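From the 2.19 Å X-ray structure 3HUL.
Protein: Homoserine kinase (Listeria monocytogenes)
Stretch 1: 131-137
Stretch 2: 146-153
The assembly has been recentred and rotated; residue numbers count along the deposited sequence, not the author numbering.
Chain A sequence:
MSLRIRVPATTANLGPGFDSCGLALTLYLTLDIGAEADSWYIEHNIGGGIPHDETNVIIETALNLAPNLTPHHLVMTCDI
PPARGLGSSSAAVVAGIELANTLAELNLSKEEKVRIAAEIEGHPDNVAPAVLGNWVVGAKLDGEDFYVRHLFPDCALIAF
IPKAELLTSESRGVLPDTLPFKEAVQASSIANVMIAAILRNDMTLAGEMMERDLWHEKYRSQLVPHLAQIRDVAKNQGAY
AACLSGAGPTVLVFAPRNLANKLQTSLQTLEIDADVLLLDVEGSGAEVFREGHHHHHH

Stretch 1 (131-137) VLGNWVV
Stretch 2, residues 146-153: FYVRHLFP

Residues 131-132 end a helix, Gly133 and Asn134 turn the chain, and 135-137 run as a strand antiparallel to strand 146-150, the axes 4.6 Å apart at closest approach and 150° between directions. Gly133 leaves the helix at phi/psi 85/164, angles at which a CB would jam against the preceding carbonyl; Asn134 follows at 61/-138. The strand residues stay extended, from -110/124 at Trp135 to -101/124 at Val137.

The register pairs Trp135 with His150, Val136 with Arg149 and Val137 with Val148, CA-CA 5.4, 4.5 and 5.3 Å. The outer pairs are hydrogen-bonded: Val148 N to Val137 O is 2.8 Å, Val137 N to Val148 O 2.9 Å, and His150 N to Trp135 O 2.9 Å, whereas Trp135 N to His150 O is weak at 3.3 Å. At the non-hydrogen-bonded middle pair, CA-H...O contacts join Arg149 CA to Trp135 O and Val136 CA to Val148 O, both 3.4 Å.

Beyond the strand, Asn134 (chi1 -135°, chi2 -51°) accepts a nearly linear bond, 172° at hydrogen, from Phe152 N to its OD1 at 2.9 Å, tying the turn to the segment after His150.

Trp135 (t, chi2 42°) shares a sheet face with His150 (m, chi2 -71°), their rings oblique at 38°. Phe152 (chi1 -150°, chi2 70°) directs its edge at the indole face, planes at 79°, with Trp135 CG 3.7 Å from Phe152 CD1.

On the face of Val136 and Arg149, the arginine extends t, t, t with chi4 -88°. Its NE reaches the helix end, donating to Leu132 O at 3.0 Å and weakly to Gly133 O at 3.3 Å, while Asn134 CB covers one guanidinium face. Leu132 (m, t) sets CD1 over the Tyr147 ring (p, chi2 74°), 3.7 Å from its centroid, a CH-pi contact; Val136 CG1 (chi1 t) lies 3.6 Å from Tyr147 CB.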

# COMPACT_ATOMS: atom_id res chain seq x y z
N VAL A 131 -10.69 17.44 7.84
CA VAL A 131 -9.88 17.25 9.05
C VAL A 131 -8.58 16.48 8.79
O VAL A 131 -7.55 16.83 9.33
CB VAL A 131 -10.68 16.50 10.12
CG1 VAL A 131 -9.81 16.24 11.39
CG2 VAL A 131 -11.92 17.29 10.49
N LEU A 132 -8.61 15.44 7.96
CA LEU A 132 -7.50 14.46 7.93
C LEU A 132 -6.54 14.73 6.80
O LEU A 132 -5.38 14.33 6.85
CB LEU A 132 -8.07 13.07 7.81
CG LEU A 132 -9.03 12.77 8.97
CD1 LEU A 132 -9.62 11.43 8.74
CD2 LEU A 132 -8.29 12.86 10.35
N GLY A 133 -7.04 15.43 5.78
CA GLY A 133 -6.24 15.74 4.62
C GLY A 133 -6.29 14.58 3.64
O GLY A 133 -6.68 13.47 3.98
N ASN A 134 -5.89 14.88 2.42
CA ASN A 134 -5.76 13.89 1.37
C ASN A 134 -7.08 13.19 1.02
O ASN A 134 -8.13 13.83 0.94
CB ASN A 134 -4.65 12.90 1.74
CG ASN A 134 -3.75 12.62 0.58
OD1 ASN A 134 -4.22 12.30 -0.51
ND2 ASN A 134 -2.45 12.77 0.80
N TRP A 135 -7.02 11.88 0.82
CA TRP A 135 -8.17 11.10 0.32
C TRP A 135 -8.66 10.23 1.47
O TRP A 135 -7.87 9.49 2.09
CB TRP A 135 -7.77 10.30 -0.93
CG TRP A 135 -8.75 9.25 -1.36
CD1 TRP A 135 -10.11 9.35 -1.41
CD2 TRP A 135 -8.44 7.93 -1.81
NE1 TRP A 135 -10.66 8.18 -1.85
CE2 TRP A 135 -9.66 7.28 -2.10
CE3 TRP A 135 -7.24 7.24 -2.03
CZ2 TRP A 135 -9.72 5.97 -2.60
CZ3 TRP A 135 -7.29 5.92 -2.50
CH2 TRP A 135 -8.54 5.29 -2.77
N VAL A 136 -9.95 10.36 1.79
CA VAL A 136 -10.56 9.55 2.86
C VAL A 136 -11.69 8.70 2.32
O VAL A 136 -12.55 9.20 1.59
CB VAL A 136 -11.09 10.41 4.03
CG1 VAL A 136 -11.57 9.47 5.25
CG2 VAL A 136 -10.02 11.34 4.49
N VAL A 137 -11.63 7.40 2.62
CA VAL A 137 -12.74 6.49 2.37
C VAL A 137 -13.45 6.29 3.71
O VAL A 137 -12.83 5.88 4.70
CB VAL A 137 -12.27 5.13 1.81
CG1 VAL A 137 -13.45 4.12 1.68
CG2 VAL A 137 -11.55 5.30 0.50
N PHE A 146 -16.35 5.24 10.52
CA PHE A 146 -15.16 4.47 10.18
C PHE A 146 -14.58 5.12 8.95
O PHE A 146 -15.32 5.55 8.06
CB PHE A 146 -15.52 3.01 9.95
CG PHE A 146 -16.17 2.38 11.13
CD1 PHE A 146 -15.41 1.83 12.15
CD2 PHE A 146 -17.56 2.36 11.24
CE1 PHE A 146 -16.03 1.24 13.26
CE2 PHE A 146 -18.18 1.79 12.35
CZ PHE A 146 -17.42 1.23 13.36
N TYR A 147 -13.27 5.21 8.91
CA TYR A 147 -12.61 5.89 7.81
C TYR A 147 -11.18 5.38 7.66
O TYR A 147 -10.58 4.91 8.62
CB TYR A 147 -12.68 7.43 7.97
CG TYR A 147 -12.00 7.98 9.19
CD1 TYR A 147 -10.61 8.04 9.25
CD2 TYR A 147 -12.74 8.46 10.29
CE1 TYR A 147 -9.94 8.56 10.38
CE2 TYR A 147 -12.08 8.98 11.44
CZ TYR A 147 -10.68 9.03 11.46
OH TYR A 147 -9.97 9.52 12.54
N VAL A 148 -10.69 5.42 6.43
CA VAL A 148 -9.30 5.13 6.15
C VAL A 148 -8.79 6.28 5.30
O VAL A 148 -9.44 6.65 4.31
CB VAL A 148 -9.10 3.79 5.37
CG1 VAL A 148 -7.62 3.50 5.19
CG2 VAL A 148 -9.75 2.62 6.10
N ARG A 149 -7.65 6.83 5.69
CA ARG A 149 -6.95 7.83 4.88
C ARG A 149 -5.87 7.18 4.02
O ARG A 149 -5.03 6.46 4.51
CB ARG A 149 -6.33 8.93 5.76
CG ARG A 149 -5.41 9.93 5.00
CD ARG A 149 -4.75 10.85 6.05
NE ARG A 149 -4.08 12.03 5.52
CZ ARG A 149 -2.81 12.09 5.12
NH1 ARG A 149 -2.04 11.00 5.16
NH2 ARG A 149 -2.30 13.23 4.67
N HIS A 150 -5.92 7.47 2.72
CA HIS A 150 -4.94 7.00 1.78
C HIS A 150 -4.33 8.21 1.06
O HIS A 150 -4.88 9.33 1.14
CB HIS A 150 -5.59 6.04 0.77
CG HIS A 150 -5.66 4.62 1.23
ND1 HIS A 150 -4.54 3.81 1.33
CD2 HIS A 150 -6.71 3.85 1.62
CE1 HIS A 150 -4.91 2.61 1.75
NE2 HIS A 150 -6.21 2.60 1.94
N LEU A 151 -3.19 8.01 0.41
CA LEU A 151 -2.61 9.02 -0.47
C LEU A 151 -3.21 8.92 -1.82
O LEU A 151 -3.16 7.87 -2.44
CB LEU A 151 -1.17 8.70 -0.73
CG LEU A 151 -0.11 9.05 0.25
CD1 LEU A 151 -0.12 8.03 1.42
CD2 LEU A 151 1.16 9.01 -0.63
N PHE A 152 -3.75 10.03 -2.31
CA PHE A 152 -4.23 10.09 -3.68
C PHE A 152 -2.98 10.29 -4.52
O PHE A 152 -2.08 11.02 -4.10
CB PHE A 152 -5.21 11.24 -3.84
CG PHE A 152 -6.25 11.00 -4.89
CD1 PHE A 152 -7.25 10.05 -4.70
CD2 PHE A 152 -6.22 11.72 -6.09
CE1 PHE A 152 -8.23 9.83 -5.66
CE2 PHE A 152 -7.18 11.51 -7.07
CZ PHE A 152 -8.20 10.54 -6.86
N PRO A 153 -2.88 9.60 -5.68
CA PRO A 153 -1.75 9.68 -6.62
C PRO A 153 -1.42 11.07 -7.12
O PRO A 153 -0.56 11.21 -8.01
CB PRO A 153 -2.23 8.84 -7.80
CG PRO A 153 -3.04 7.77 -7.13
CD PRO A 153 -3.80 8.50 -6.04